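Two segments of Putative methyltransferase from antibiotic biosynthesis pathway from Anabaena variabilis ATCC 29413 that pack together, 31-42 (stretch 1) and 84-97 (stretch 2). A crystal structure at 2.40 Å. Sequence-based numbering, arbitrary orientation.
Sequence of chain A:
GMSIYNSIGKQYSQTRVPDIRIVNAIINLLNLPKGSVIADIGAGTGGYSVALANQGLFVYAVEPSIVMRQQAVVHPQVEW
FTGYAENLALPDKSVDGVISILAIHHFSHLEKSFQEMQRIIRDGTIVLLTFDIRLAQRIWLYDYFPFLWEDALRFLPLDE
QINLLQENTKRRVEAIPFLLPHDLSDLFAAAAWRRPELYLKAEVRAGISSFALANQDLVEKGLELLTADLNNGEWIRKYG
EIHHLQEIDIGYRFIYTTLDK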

# COMPACT_ATOMS: atom_id res chain seq x y z
N ASN A 31 -14.07 -8.97 -7.41
CA ASN A 31 -15.35 -9.44 -7.91
C ASN A 31 -15.50 -10.98 -7.80
O ASN A 31 -15.79 -11.67 -8.77
CB ASN A 31 -15.55 -8.92 -9.34
CG ASN A 31 -16.92 -9.24 -9.87
OD1 ASN A 31 -17.92 -9.10 -9.16
ND2 ASN A 31 -16.98 -9.73 -11.10
N LEU A 32 -15.23 -11.48 -6.60
CA LEU A 32 -15.27 -12.90 -6.30
C LEU A 32 -16.47 -13.23 -5.43
O LEU A 32 -16.88 -12.40 -4.63
CB LEU A 32 -14.00 -13.33 -5.57
CG LEU A 32 -12.73 -13.46 -6.41
CD1 LEU A 32 -11.53 -13.64 -5.48
CD2 LEU A 32 -12.82 -14.61 -7.43
N PRO A 33 -17.07 -14.42 -5.61
CA PRO A 33 -18.12 -14.82 -4.69
C PRO A 33 -17.56 -15.22 -3.32
O PRO A 33 -16.37 -15.54 -3.21
CB PRO A 33 -18.74 -16.04 -5.38
CG PRO A 33 -17.65 -16.61 -6.17
CD PRO A 33 -16.87 -15.44 -6.66
N LYS A 34 -18.43 -15.18 -2.31
CA LYS A 34 -18.09 -15.58 -0.94
C LYS A 34 -17.61 -17.04 -0.96
O LYS A 34 -18.23 -17.91 -1.62
CB LYS A 34 -19.32 -15.42 -0.01
CG LYS A 34 -19.08 -15.82 1.46
N GLY A 35 -16.51 -17.29 -0.26
CA GLY A 35 -15.87 -18.61 -0.21
C GLY A 35 -14.76 -18.81 -1.23
O GLY A 35 -14.22 -19.91 -1.33
N SER A 36 -14.43 -17.78 -2.00
CA SER A 36 -13.29 -17.84 -2.93
C SER A 36 -12.00 -17.72 -2.11
O SER A 36 -12.02 -17.32 -0.93
CB SER A 36 -13.39 -16.74 -3.99
OG SER A 36 -14.56 -16.91 -4.78
N VAL A 37 -10.89 -18.13 -2.73
CA VAL A 37 -9.57 -18.12 -2.15
C VAL A 37 -8.72 -17.08 -2.89
O VAL A 37 -8.80 -16.96 -4.12
CB VAL A 37 -8.90 -19.53 -2.16
CG1 VAL A 37 -7.53 -19.54 -1.43
CG2 VAL A 37 -9.81 -20.53 -1.48
N ILE A 38 -8.00 -16.25 -2.11
CA ILE A 38 -7.07 -15.29 -2.63
C ILE A 38 -5.69 -15.44 -1.99
O ILE A 38 -5.57 -15.90 -0.85
CB ILE A 38 -7.59 -13.79 -2.51
CG1 ILE A 38 -7.72 -13.31 -1.05
CG2 ILE A 38 -8.94 -13.61 -3.28
CD1 ILE A 38 -7.68 -11.81 -0.90
N ALA A 39 -4.66 -15.07 -2.74
CA ALA A 39 -3.29 -14.99 -2.25
C ALA A 39 -3.04 -13.51 -2.02
O ALA A 39 -3.45 -12.68 -2.85
CB ALA A 39 -2.31 -15.55 -3.22
N ASP A 40 -2.45 -13.19 -0.85
CA ASP A 40 -2.04 -11.82 -0.47
C ASP A 40 -0.51 -11.88 -0.42
O ASP A 40 0.09 -12.45 0.53
CB ASP A 40 -2.65 -11.42 0.89
CG ASP A 40 -2.34 -9.96 1.31
OD1 ASP A 40 -1.69 -9.19 0.55
OD2 ASP A 40 -2.77 -9.58 2.43
N ILE A 41 0.12 -11.32 -1.46
CA ILE A 41 1.57 -11.36 -1.64
C ILE A 41 2.13 -10.08 -1.07
O ILE A 41 1.78 -9.00 -1.51
CB ILE A 41 1.97 -11.56 -3.13
CG1 ILE A 41 1.17 -12.74 -3.79
CG2 ILE A 41 3.51 -11.73 -3.28
CD1 ILE A 41 1.26 -14.12 -3.04
N GLY A 42 3.00 -10.21 -0.07
CA GLY A 42 3.56 -9.09 0.67
C GLY A 42 2.47 -8.65 1.63
O GLY A 42 2.03 -7.51 1.60
N TYR A 84 9.38 -15.26 -0.02
CA TYR A 84 9.50 -14.12 -0.91
C TYR A 84 8.55 -14.23 -2.09
O TYR A 84 8.21 -15.32 -2.54
CB TYR A 84 10.93 -14.00 -1.42
CG TYR A 84 11.99 -13.79 -0.36
CD1 TYR A 84 12.11 -12.56 0.29
CD2 TYR A 84 12.90 -14.80 -0.04
CE1 TYR A 84 13.09 -12.33 1.27
CE2 TYR A 84 13.91 -14.60 0.94
CZ TYR A 84 13.99 -13.36 1.58
OH TYR A 84 14.97 -13.16 2.53
N ALA A 85 8.16 -13.08 -2.62
CA ALA A 85 7.24 -12.98 -3.76
C ALA A 85 7.68 -13.72 -5.03
O ALA A 85 6.83 -14.23 -5.77
CB ALA A 85 6.95 -11.53 -4.07
N GLU A 86 9.00 -13.80 -5.23
CA GLU A 86 9.60 -14.45 -6.42
C GLU A 86 9.61 -15.99 -6.43
O GLU A 86 9.98 -16.61 -7.45
CB GLU A 86 11.04 -13.94 -6.69
CG GLU A 86 12.15 -14.27 -5.66
CD GLU A 86 12.32 -13.25 -4.51
OE1 GLU A 86 11.46 -12.33 -4.38
OE2 GLU A 86 13.31 -13.40 -3.73
N ASN A 87 9.26 -16.59 -5.29
CA ASN A 87 9.23 -18.04 -5.14
C ASN A 87 8.17 -18.42 -4.09
O ASN A 87 8.46 -18.62 -2.90
CB ASN A 87 10.61 -18.55 -4.77
CG ASN A 87 10.66 -20.07 -4.64
OD1 ASN A 87 9.95 -20.81 -5.34
ND2 ASN A 87 11.52 -20.54 -3.74
N LEU A 88 6.93 -18.50 -4.57
CA LEU A 88 5.79 -18.85 -3.74
C LEU A 88 5.71 -20.38 -3.61
O LEU A 88 5.85 -21.09 -4.60
CB LEU A 88 4.50 -18.30 -4.34
CG LEU A 88 4.44 -16.77 -4.60
CD1 LEU A 88 3.15 -16.39 -5.39
CD2 LEU A 88 4.54 -15.95 -3.32
N ALA A 89 5.49 -20.87 -2.38
CA ALA A 89 5.32 -22.31 -2.10
C ALA A 89 3.92 -22.84 -2.49
O ALA A 89 3.68 -24.04 -2.47
CB ALA A 89 5.58 -22.59 -0.65
N LEU A 90 3.02 -21.96 -2.91
CA LEU A 90 1.66 -22.29 -3.25
C LEU A 90 1.61 -23.03 -4.58
O LEU A 90 2.34 -22.66 -5.48
CB LEU A 90 0.84 -20.99 -3.35
CG LEU A 90 0.84 -20.06 -2.13
CD1 LEU A 90 0.06 -18.77 -2.46
CD2 LEU A 90 0.31 -20.80 -0.89
N PRO A 91 0.78 -24.08 -4.70
CA PRO A 91 0.73 -24.78 -5.98
C PRO A 91 0.16 -23.96 -7.15
O PRO A 91 -0.39 -22.88 -6.97
CB PRO A 91 -0.21 -25.98 -5.70
CG PRO A 91 -0.26 -26.10 -4.23
CD PRO A 91 -0.12 -24.72 -3.72
N ASP A 92 0.34 -24.51 -8.35
CA ASP A 92 -0.21 -23.96 -9.58
C ASP A 92 -1.73 -23.97 -9.43
O ASP A 92 -2.30 -24.94 -8.90
CB ASP A 92 0.09 -24.87 -10.79
CG ASP A 92 1.54 -24.87 -11.24
OD1 ASP A 92 2.37 -24.10 -10.77
OD2 ASP A 92 1.84 -25.66 -12.13
N LYS A 93 -2.38 -22.90 -9.87
CA LYS A 93 -3.86 -22.85 -9.91
C LYS A 93 -4.53 -23.23 -8.56
O LYS A 93 -5.45 -24.02 -8.52
CB LYS A 93 -4.35 -23.75 -11.08
CG LYS A 93 -3.64 -23.51 -12.46
CD LYS A 93 -3.72 -22.04 -12.85
CE LYS A 93 -2.97 -21.61 -14.09
NZ LYS A 93 -2.82 -20.07 -14.03
N SER A 94 -4.02 -22.62 -7.49
CA SER A 94 -4.45 -22.85 -6.11
C SER A 94 -5.29 -21.72 -5.49
O SER A 94 -5.82 -21.88 -4.37
CB SER A 94 -3.21 -23.10 -5.23
OG SER A 94 -2.32 -22.02 -5.30
N VAL A 95 -5.39 -20.58 -6.18
CA VAL A 95 -6.19 -19.45 -5.71
C VAL A 95 -7.03 -18.91 -6.84
O VAL A 95 -6.68 -19.04 -8.02
CB VAL A 95 -5.30 -18.31 -5.06
CG1 VAL A 95 -4.47 -18.88 -3.89
CG2 VAL A 95 -4.40 -17.61 -6.11
N ASP A 96 -8.15 -18.29 -6.46
CA ASP A 96 -9.10 -17.66 -7.39
C ASP A 96 -8.68 -16.24 -7.74
O ASP A 96 -8.93 -15.82 -8.85
CB ASP A 96 -10.50 -17.64 -6.78
CG ASP A 96 -11.00 -19.02 -6.52
OD1 ASP A 96 -11.09 -19.77 -7.51
OD2 ASP A 96 -11.28 -19.37 -5.35
N GLY A 97 -8.05 -15.54 -6.79
CA GLY A 97 -7.55 -14.19 -6.99
C GLY A 97 -6.26 -13.92 -6.22
O GLY A 97 -5.86 -14.69 -5.35

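Stretch 1 leaves a type II turn from Pro33 to Ser36 and runs as a strand to Ile41. Stretch 2 is largely irregular and joins this strand at its last residue. Ile38 and Gly97 form a parallel beta bridge, with their CA atoms 4.5 Å apart. Gly97 N donates to Val37 O at 3.1 Å, and Ala39 N donates to Gly97 O at 2.9 Å. Val37 O also accepts from Asp96 N at 2.8 Å, so one carbonyl serves two successive amides.

Asp96 bonds through its side chain as well. Its OD2 accepts from Val37 N at 2.9 Å, and the nearly straight N-H...O angle of 171° marks a well-aligned bond. Val37 is thus held at both its amide and its carbonyl by the same residue.

Gly97 lies in a close-packed spot. A CB there would come 3.1 Å from Leu32 CD1 and 3.3 Å from Ile38 CG2. Leu32 CD2 also packs on Asp96 CB at 3.9 Å.

The remaining side-chain contacts are mostly apolar. Val95 CG1 lies 4.0 Å from both Val37 CG1 and Ala39 CB. The small Ala39 also meets Leu90, with CB to CD1 at 4.1 Å. Further along, Ile41 CG2 touches Ala85 CB at 3.5 Å, and Ile41 CD1 reaches Leu88 CD2 at 3.8 Å.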